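Local atomic coordinates of hemolysin-like protein containing CBS domains (Oenococcus oeni, PDB entry 3OCO), a protein that is of unknown function, this piece being the paired CBS domains of a longer membrane protein whose family is tentatively linked to flavin adenine dinucleotide binding. Residues Val35-Leu45 against Gln79-Ser89; Arg93-Asn101 against Met111-Ile122. One frame throughout, in Å; residues are numbered along the deposited sequence.

Contact 1 (Val35-Leu45 against Gln79-Ser89)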
loop_
_atom_site.group_PDB
_atom_site.type_symbol
_atom_site.label_atom_id
_atom_site.label_comp_id
_atom_site.label_asym_id
_atom_site.label_seq_id
_atom_site.Cartn_x
_atom_site.Cartn_y
_atom_site.Cartn_z
ATOM N N VAL A 35 5.287 14.822 -8.984
ATOM C CA VAL A 35 4.425 15.819 -9.610
ATOM C C VAL A 35 4.718 17.192 -8.996
ATOM O O VAL A 35 5.215 17.287 -7.875
ATOM C CB VAL A 35 2.935 15.497 -9.410
ATOM C CG1 VAL A 35 2.575 14.231 -10.143
ATOM C CG2 VAL A 35 2.631 15.366 -7.934
ATOM N N ASP A 36 4.383 18.245 -9.717
ATOM C CA ASP A 36 4.698 19.605 -9.288
ATOM C C ASP A 36 3.501 20.293 -8.617
ATOM O O ASP A 36 2.352 20.060 -8.994
ATOM C CB ASP A 36 5.184 20.434 -10.484
ATOM C CG ASP A 36 5.668 21.817 -10.078
ATOM O OD1 ASP A 36 6.624 21.884 -9.279
ATOM O OD2 ASP A 36 5.090 22.831 -10.548
ATOM N N VAL A 37 3.781 21.150 -7.635
ATOM C CA VAL A 37 2.729 21.836 -6.889
ATOM C C VAL A 37 1.785 22.641 -7.802
ATOM O O VAL A 37 0.651 22.942 -7.429
ATOM C CB VAL A 37 3.324 22.758 -5.809
ATOM C CG1 VAL A 37 4.173 23.874 -6.448
ATOM C CG2 VAL A 37 2.230 23.342 -4.948
ATOM N N ASP A 38 2.249 22.971 -9.003
ATOM C CA ASP A 38 1.453 23.770 -9.931
ATOM C C ASP A 38 0.870 22.968 -11.090
ATOM O O ASP A 38 0.290 23.535 -12.020
ATOM C CB ASP A 38 2.280 24.918 -10.488
ATOM C CG ASP A 38 2.212 26.157 -9.620
ATOM O OD1 ASP A 38 1.622 26.102 -8.517
ATOM O OD2 ASP A 38 2.755 27.193 -10.054
ATOM N N GLU A 39 1.045 21.656 -11.062
ATOM C CA GLU A 39 0.359 20.823 -12.037
ATOM C C GLU A 39 -1.079 20.654 -11.588
ATOM O O GLU A 39 -1.400 20.839 -10.411
ATOM C CB GLU A 39 1.061 19.486 -12.226
ATOM C CG GLU A 39 1.687 19.356 -13.607
ATOM C CD GLU A 39 3.126 18.875 -13.559
ATOM O OE1 GLU A 39 3.451 18.023 -12.699
ATOM O OE2 GLU A 39 3.934 19.349 -14.389
ATOM N N THR A 40 -1.955 20.351 -12.537
ATOM C CA THR A 40 -3.364 20.167 -12.239
ATOM C C THR A 40 -3.644 18.721 -11.857
ATOM O O THR A 40 -2.866 17.818 -12.159
ATOM C CB THR A 40 -4.193 20.444 -13.455
ATOM O OG1 THR A 40 -3.815 19.503 -14.465
ATOM C CG2 THR A 40 -3.935 21.874 -13.966
ATOM N N ILE A 41 -4.780 18.506 -11.211
ATOM C CA ILE A 41 -5.168 17.180 -10.816
ATOM C C ILE A 41 -5.221 16.310 -12.047
ATOM O O ILE A 41 -4.731 15.192 -12.044
ATOM C CB ILE A 41 -6.520 17.195 -10.151
ATOM C CG1 ILE A 41 -6.470 18.065 -8.897
ATOM C CG2 ILE A 41 -6.956 15.771 -9.811
ATOM C CD1 ILE A 41 -6.037 17.325 -7.669
ATOM N N ALA A 42 -5.789 16.841 -13.116
ATOM C CA ALA A 42 -5.896 16.095 -14.365
ATOM C C ALA A 42 -4.553 15.566 -14.825
ATOM O O ALA A 42 -4.486 14.513 -15.453
ATOM C CB ALA A 42 -6.512 16.958 -15.447
ATOM N N ASP A 43 -3.488 16.306 -14.523
ATOM C CA ASP A 43 -2.130 15.882 -14.859
ATOM C C ASP A 43 -1.701 14.719 -13.978
ATOM O O ASP A 43 -1.177 13.715 -14.459
ATOM C CB ASP A 43 -1.139 17.028 -14.659
ATOM C CG ASP A 43 -1.245 18.091 -15.734
ATOM O OD1 ASP A 43 -1.260 17.725 -16.930
ATOM O OD2 ASP A 43 -1.297 19.292 -15.376
ATOM N N ALA A 44 -1.887 14.897 -12.678
ATOM C CA ALA A 44 -1.619 13.853 -11.715
ATOM C C ALA A 44 -2.368 12.547 -12.059
ATOM O O ALA A 44 -1.787 11.473 -12.006
ATOM C CB ALA A 44 -1.974 14.337 -10.315
ATOM N N LEU A 45 -3.648 12.648 -12.418
ATOM C CA LEU A 45 -4.449 11.484 -12.762
ATOM C C LEU A 45 -3.811 10.676 -13.880
ATOM O O LEU A 45 -3.643 9.473 -13.751
ATOM C CB LEU A 45 -5.864 11.870 -13.185
ATOM C CG LEU A 45 -6.693 10.635 -13.631
ATOM C CD1 LEU A 45 -6.800 9.642 -12.482
ATOM C CD2 LEU A 45 -8.096 10.993 -14.163
ATOM N N GLN A 79 -10.753 13.857 -6.655
ATOM C CA GLN A 79 -10.882 15.272 -7.033
ATOM C C GLN A 79 -11.101 15.499 -8.535
ATOM O O GLN A 79 -11.828 16.423 -8.918
ATOM C CB GLN A 79 -9.692 16.089 -6.523
ATOM C CG GLN A 79 -9.748 17.532 -6.908
ATOM C CD GLN A 79 -10.900 18.260 -6.269
ATOM O OE1 GLN A 79 -11.382 17.882 -5.189
ATOM N NE2 GLN A 79 -11.352 19.329 -6.929
ATOM N N ALA A 80 -10.498 14.652 -9.377
ATOM C CA ALA A 80 -10.704 14.722 -10.833
ATOM C C ALA A 80 -12.182 14.663 -11.230
ATOM O O ALA A 80 -12.610 15.318 -12.179
ATOM C CB ALA A 80 -9.937 13.619 -11.531
ATOM N N ARG A 81 -12.955 13.861 -10.505
ATOM C CA ARG A 81 -14.384 13.782 -10.736
ATOM C C ARG A 81 -15.044 15.107 -10.369
ATOM O O ARG A 81 -16.110 15.446 -10.876
ATOM C CB ARG A 81 -14.987 12.628 -9.933
ATOM C CG ARG A 81 -14.602 11.249 -10.490
ATOM C CD ARG A 81 -14.747 10.149 -9.452
ATOM N NE ARG A 81 -15.931 10.336 -8.613
ATOM C CZ ARG A 81 -17.148 9.871 -8.889
ATOM N NH1 ARG A 81 -17.382 9.147 -9.993
ATOM N NH2 ARG A 81 -18.137 10.127 -8.041
ATOM N N ILE A 82 -14.416 15.866 -9.480
ATOM C CA ILE A 82 -15.026 17.113 -9.047
ATOM C C ILE A 82 -14.549 18.311 -9.874
ATOM O O ILE A 82 -15.357 19.031 -10.447
ATOM C CB ILE A 82 -14.809 17.350 -7.556
ATOM C CG1 ILE A 82 -15.459 16.223 -6.764
ATOM C CG2 ILE A 82 -15.359 18.713 -7.135
ATOM C CD1 ILE A 82 -15.271 16.361 -5.275
ATOM N N ASP A 83 -13.237 18.510 -9.942
ATOM C CA ASP A 83 -12.674 19.615 -10.700
ATOM C C ASP A 83 -11.206 19.341 -10.978
ATOM O O ASP A 83 -10.353 19.650 -10.150
ATOM C CB ASP A 83 -12.802 20.907 -9.908
ATOM C CG ASP A 83 -12.287 22.107 -10.669
ATOM O OD1 ASP A 83 -11.850 21.942 -11.829
ATOM O OD2 ASP A 83 -12.329 23.220 -10.106
ATOM N N ASP A 84 -10.920 18.757 -12.137
ATOM C CA ASP A 84 -9.570 18.304 -12.453
ATOM C C ASP A 84 -8.612 19.430 -12.847
ATOM O O ASP A 84 -7.477 19.169 -13.242
ATOM C CB ASP A 84 -9.598 17.260 -13.566
ATOM C CG ASP A 84 -10.015 17.838 -14.900
ATOM O OD1 ASP A 84 -10.179 19.073 -14.987
ATOM O OD2 ASP A 84 -10.182 17.058 -15.867
ATOM N N LYS A 85 -9.069 20.672 -12.762
ATOM C CA LYS A 85 -8.214 21.809 -13.102
ATOM C C LYS A 85 -7.561 22.368 -11.852
ATOM O O LYS A 85 -6.622 23.149 -11.938
ATOM C CB LYS A 85 -9.009 22.885 -13.843
ATOM C CG LYS A 85 -9.585 22.374 -15.157
ATOM C CD LYS A 85 -10.596 23.318 -15.769
ATOM C CE LYS A 85 -10.939 22.872 -17.185
ATOM N NZ LYS A 85 -9.723 22.760 -18.053
ATOM N N ALA A 86 -8.050 21.958 -10.688
ATOM C CA ALA A 86 -7.435 22.359 -9.435
ATOM C C ALA A 86 -5.988 21.886 -9.401
ATOM O O ALA A 86 -5.638 20.898 -10.042
ATOM C CB ALA A 86 -8.217 21.810 -8.255
ATOM N N LYS A 87 -5.154 22.609 -8.658
ATOM C CA LYS A 87 -3.709 22.382 -8.620
ATOM C C LYS A 87 -3.389 21.366 -7.554
ATOM O O LYS A 87 -4.092 21.280 -6.552
ATOM C CB LYS A 87 -2.965 23.685 -8.258
ATOM C CG LYS A 87 -3.119 24.843 -9.242
ATOM C CD LYS A 87 -2.439 24.507 -10.558
ATOM C CE LYS A 87 -2.326 25.727 -11.407
ATOM N NZ LYS A 87 -1.773 26.838 -10.555
ATOM N N ILE A 88 -2.287 20.645 -7.734
ATOM C CA ILE A 88 -1.893 19.624 -6.773
ATOM C C ILE A 88 -1.893 20.183 -5.352
ATOM O O ILE A 88 -2.262 19.489 -4.408
ATOM C CB ILE A 88 -0.520 19.029 -7.111
ATOM C CG1 ILE A 88 -0.519 18.487 -8.534
ATOM C CG2 ILE A 88 -0.196 17.888 -6.174
ATOM C CD1 ILE A 88 -1.365 17.254 -8.695
ATOM N N SER A 89 -1.483 21.441 -5.203
ATOM C CA SER A 89 -1.415 22.069 -3.886
ATOM C C SER A 89 -2.723 21.968 -3.113
ATOM O O SER A 89 -2.744 22.005 -1.885
ATOM C CB SER A 89 -1.030 23.548 -4.017
ATOM O OG SER A 89 -1.908 24.218 -4.913
HETATM O O HOH W 1 -0.481 25.874 -6.801
#

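Contact 2 (Arg93-Asn101 against Met111-Ile122)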
loop_
_atom_site.group_PDB
_atom_site.type_symbol
_atom_site.label_atom_id
_atom_site.label_comp_id
_atom_site.label_asym_id
_atom_site.label_seq_id
_atom_site.Cartn_x
_atom_site.Cartn_y
_atom_site.Cartn_z
ATOM N N ARG A 93 -0.363 16.586 0.819
ATOM C CA ARG A 93 -0.266 16.395 2.268
ATOM C C ARG A 93 1.181 16.237 2.710
ATOM O O ARG A 93 2.050 15.992 1.879
ATOM C CB ARG A 93 -1.127 15.213 2.752
ATOM C CG ARG A 93 -1.375 14.142 1.720
ATOM C CD ARG A 93 -2.861 13.874 1.534
ATOM N NE ARG A 93 -3.367 12.846 2.434
ATOM C CZ ARG A 93 -4.657 12.616 2.654
ATOM N NH1 ARG A 93 -5.032 11.664 3.495
ATOM N NH2 ARG A 93 -5.576 13.346 2.040
ATOM N N ASP A 94 1.416 16.371 4.016
ATOM C CA ASP A 94 2.764 16.524 4.599
ATOM C C ASP A 94 3.686 15.323 4.485
ATOM O O ASP A 94 3.244 14.186 4.404
ATOM C CB ASP A 94 2.672 16.866 6.088
ATOM C CG ASP A 94 2.028 18.198 6.342
ATOM O OD1 ASP A 94 1.869 18.966 5.372
ATOM O OD2 ASP A 94 1.689 18.474 7.514
ATOM N N ILE A 95 4.983 15.586 4.517
ATOM C CA ILE A 95 5.950 14.513 4.643
ATOM C C ILE A 95 6.830 14.777 5.827
ATOM O O ILE A 95 6.676 15.789 6.511
ATOM C CB ILE A 95 6.793 14.343 3.382
ATOM C CG1 ILE A 95 7.343 15.692 2.898
ATOM C CG2 ILE A 95 5.944 13.709 2.296
ATOM C CD1 ILE A 95 8.739 16.049 3.417
ATOM N N VAL A 96 7.731 13.842 6.098
ATOM C CA VAL A 96 8.791 14.082 7.060
ATOM C C VAL A 96 10.140 13.862 6.360
ATOM O O VAL A 96 10.269 13.009 5.478
ATOM C CB VAL A 96 8.626 13.215 8.324
ATOM C CG1 VAL A 96 8.887 11.746 8.008
ATOM C CG2 VAL A 96 9.547 13.704 9.429
ATOM N N SER A 97 11.135 14.665 6.710
ATOM C CA SER A 97 12.443 14.490 6.107
ATOM C C SER A 97 13.397 13.897 7.126
ATOM O O SER A 97 13.278 14.142 8.333
ATOM C CB SER A 97 12.969 15.817 5.548
ATOM O OG SER A 97 13.100 16.799 6.560
ATOM N N VAL A 98 14.328 13.087 6.640
ATOM C CA VAL A 98 15.274 12.400 7.511
ATOM C C VAL A 98 16.618 12.346 6.800
ATOM O O VAL A 98 16.646 12.295 5.566
ATOM C CB VAL A 98 14.807 10.947 7.827
ATOM C CG1 VAL A 98 13.333 10.917 8.244
ATOM C CG2 VAL A 98 15.016 10.027 6.635
ATOM N N PRO A 99 17.732 12.341 7.572
ATOM C CA PRO A 99 19.090 12.281 7.010
ATOM C C PRO A 99 19.429 10.894 6.477
ATOM O O PRO A 99 18.862 9.906 6.956
ATOM C CB PRO A 99 19.994 12.605 8.214
ATOM C CG PRO A 99 19.078 12.763 9.419
ATOM C CD PRO A 99 17.741 12.211 9.041
ATOM N N GLU A 100 20.336 10.819 5.503
ATOM C CA GLU A 100 20.740 9.533 4.915
ATOM C C GLU A 100 21.137 8.486 5.940
ATOM O O GLU A 100 21.005 7.284 5.701
ATOM C CB GLU A 100 21.906 9.724 3.948
ATOM C CG GLU A 100 21.512 10.219 2.588
ATOM C CD GLU A 100 22.666 10.864 1.858
ATOM O OE1 GLU A 100 23.827 10.472 2.101
ATOM O OE2 GLU A 100 22.417 11.773 1.047
ATOM N N ASN A 101 21.636 8.934 7.083
ATOM C CA ASN A 101 22.208 8.007 8.047
ATOM C C ASN A 101 21.261 7.580 9.171
ATOM O O ASN A 101 21.661 6.823 10.047
ATOM C CB ASN A 101 23.525 8.547 8.621
ATOM C CG ASN A 101 23.351 9.891 9.300
ATOM O OD1 ASN A 101 22.830 9.977 10.412
ATOM N ND2 ASN A 101 23.776 10.952 8.624
HETATM N N MSE A 111 8.190 8.817 10.799
HETATM C CA MSE A 111 6.963 8.739 10.020
HETATM C C MSE A 111 5.729 8.549 10.888
HETATM O O MSE A 111 4.640 8.975 10.526
HETATM C CB MSE A 111 7.033 7.586 9.021
HETATM C CG MSE A 111 8.047 7.805 7.931
HETATM SE SE MSE A 111 8.494 6.146 7.045
HETATM C CE MSE A 111 7.013 5.996 5.792
ATOM N N SER A 112 5.886 7.894 12.024
ATOM C CA SER A 112 4.731 7.648 12.870
ATOM C C SER A 112 4.420 8.849 13.759
ATOM O O SER A 112 3.258 9.221 13.935
ATOM C CB SER A 112 4.927 6.388 13.707
ATOM O OG SER A 112 3.851 6.231 14.610
ATOM N N ALA A 113 5.458 9.458 14.318
ATOM C CA ALA A 113 5.251 10.572 15.230
ATOM C C ALA A 113 4.635 11.742 14.475
ATOM O O ALA A 113 3.806 12.473 15.020
ATOM C CB ALA A 113 6.571 10.977 15.910
ATOM N N HIS A 114 5.036 11.892 13.212
ATOM C CA HIS A 114 4.592 12.987 12.347
ATOM C C HIS A 114 3.347 12.599 11.548
ATOM O O HIS A 114 2.769 13.427 10.841
ATOM C CB HIS A 114 5.700 13.367 11.362
ATOM C CG HIS A 114 6.830 14.140 11.969
ATOM N ND1 HIS A 114 7.842 13.542 12.690
ATOM C CD2 HIS A 114 7.131 15.461 11.930
ATOM C CE1 HIS A 114 8.707 14.462 13.082
ATOM N NE2 HIS A 114 8.297 15.634 12.633
ATOM N N ARG A 115 2.966 11.327 11.648
ATOM C CA ARG A 115 1.793 10.776 10.963
ATOM C C ARG A 115 1.841 10.971 9.457
ATOM O O ARG A 115 0.893 11.466 8.854
ATOM C CB ARG A 115 0.504 11.357 11.543
ATOM C CG ARG A 115 0.381 11.126 13.030
ATOM C CD ARG A 115 -0.850 11.789 13.616
ATOM N NE ARG A 115 -0.992 11.468 15.036
ATOM C CZ ARG A 115 -1.761 10.492 15.516
ATOM N NH1 ARG A 115 -2.480 9.738 14.692
ATOM N NH2 ARG A 115 -1.815 10.280 16.826
ATOM N N VAL A 116 2.955 10.587 8.849
ATOM C CA VAL A 116 3.077 10.646 7.402
ATOM C C VAL A 116 3.426 9.252 6.887
ATOM O O VAL A 116 4.031 8.461 7.606
ATOM C CB VAL A 116 4.149 11.681 6.955
ATOM C CG1 VAL A 116 3.787 13.069 7.454
ATOM C CG2 VAL A 116 5.530 11.288 7.458
ATOM N N PRO A 117 3.025 8.932 5.650
ATOM C CA PRO A 117 3.415 7.643 5.080
ATOM C C PRO A 117 4.631 7.812 4.171
ATOM O O PRO A 117 5.057 6.885 3.482
ATOM C CB PRO A 117 2.185 7.247 4.252
ATOM C CG PRO A 117 1.332 8.524 4.130
ATOM C CD PRO A 117 2.108 9.651 4.754
HETATM N N MSE A 118 5.201 9.012 4.164
HETATM C CA MSE A 118 6.375 9.236 3.345
HETATM C C MSE A 118 7.472 9.988 4.072
HETATM O O MSE A 118 7.240 11.036 4.664
HETATM C CB MSE A 118 6.026 9.938 2.037
HETATM C CG MSE A 118 7.268 10.220 1.193
HETATM SE SE MSE A 118 6.885 10.655 -0.649
HETATM C CE MSE A 118 6.668 12.582 -0.540
ATOM N N ALA A 119 8.666 9.421 4.030
ATOM C CA ALA A 119 9.850 10.095 4.519
ATOM C C ALA A 119 10.690 10.474 3.318
ATOM O O ALA A 119 10.833 9.682 2.382
ATOM C CB ALA A 119 10.622 9.183 5.421
ATOM N N ILE A 120 11.237 11.686 3.332
ATOM C CA ILE A 120 12.125 12.103 2.266
ATOM C C ILE A 120 13.542 12.071 2.810
ATOM O O ILE A 120 13.835 12.719 3.827
ATOM C CB ILE A 120 11.784 13.532 1.741
ATOM C CG1 ILE A 120 10.476 13.538 0.951
ATOM C CG2 ILE A 120 12.840 14.002 0.795
ATOM C CD1 ILE A 120 9.285 13.077 1.713
ATOM N N VAL A 121 14.409 11.304 2.151
ATOM C CA VAL A 121 15.801 11.189 2.580
ATOM C C VAL A 121 16.641 12.340 1.986
ATOM O O VAL A 121 16.730 12.474 0.759
ATOM C CB VAL A 121 16.414 9.819 2.196
ATOM C CG1 VAL A 121 17.765 9.635 2.875
ATOM C CG2 VAL A 121 15.489 8.679 2.589
ATOM N N ILE A 122 17.242 13.160 2.858
ATOM C CA ILE A 122 17.922 14.412 2.456
ATOM C C ILE A 122 19.443 14.313 2.566
ATOM O O ILE A 122 19.953 13.755 3.531
ATOM C CB ILE A 122 17.553 15.584 3.395
ATOM C CG1 ILE A 122 16.377 15.247 4.299
ATOM C CG2 ILE A 122 17.279 16.847 2.624
ATOM C CD1 ILE A 122 16.341 16.136 5.531
#

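Contact 1 (Val35-Leu45 against Gln79-Ser89)
E39 O takes the N-H of I88 at 2.8 Å, and I41 N gives to A86 O at 2.8 Å, so the backbones on both sides of T40 are tied to those flanking K87 in a single bridge. Next along, A42 N donates to D84 O (2.9 Å), in the carbonyl plane and on a lone pair, which leaves this first-turn amide of helix 41-51 satisfied by the other segment. In the first CBS domain these three backbone bonds join the linker after helix 73-83 to the chain between strand 35-36 and helix 41-51. The helix start has its own capping box: T40 OG1 accepts from D43 N, while D43 OD2 receives T40 N on its anti lone pair and T40 OG1 from above the carboxylate plane. D36 OD2 accepts D38 N in an Asx turn; D36 OD1 is held by N62 and T59. With CG1 anti to the carbonyl carbon (chi1 -56°), I88 brings CG1 to 3.1 Å from E39 O and carries CD1 on to A44 CB (3.4 Å). I41 lays CD1 across the Q79 chain, 3.8 Å from CG. At the outer end a water donates to D38 OD1 (2.7 Å) and also hydrogen-bonds S89 OG (2.9 Å).

Contact 2 (Arg93-Asn101 against Met111-Ile122)
The H114 imidazole carries V96 CG2 over the centre of one face, 3.6 Å from the ring centroid and 7° off the normal, a CH-pi contact; H114 ND1 is hydrogen-bonded to E110 O. The contact closes a beta-alpha-beta unit of the second CBS domain: strand 96-99, helix 104-113 and the parallel strand 119-122. A Schellman motif with R115 at C-prime, its phi positive, ends the helix, and V116 N reaches back to M111 O. V116 then turns its side chain to the edge strand. Its CG2 packs tightly on V96 CG1 (3.4 Å), the branch that lies between backbone N and carbonyl carbon (chi1 70°), while CG2 of V96 is thereby left for the ring. Four backbone bonds zip the strands together, from V96 N to M118 O, a nearly straight bond (171°), through I120 N to V96 O and V98 N to I120 O, to I122 N on V98 O. V96, V98, A119 and V121 share the sheet face that meets the helix through M111 CG, near V96 CG1. From the face of S97 and I122, I120 CD1 reaches back to I95, a tight 3.3 Å from CB, the two side chains crossing at about a right angle. Beyond the strand, E100 CG rests on V121 CG1 and E100 OE2 is hydrogen-bonded to S129 OG. I122 CD1 lies tight against the S97 side chain, 3.4 Å from CB and 3.5 Å from OG.

Overall arrangement
The two contacts follow one another along the chain, contact 1 in the first CBS domain and contact 2 in the second, with centres about 23 Å apart and no touch beyond their adjoining sequence. The centre of contact 1 lies about 18 Å from that of the chain, at an end where L45 also packs on R81 of the second subunit; that of contact 2 lies about 8 Å from it. Both are partly buried. The first joins loops and helix ends through scattered backbone bonds and a water between D38 and S89, with I41 and I88 as its buried wedges. The second is a regular parallel strand pair, its side chains largely aliphatic; M118 touches P57 and Y70, and I120 touches I67, across the boundary with the first domain.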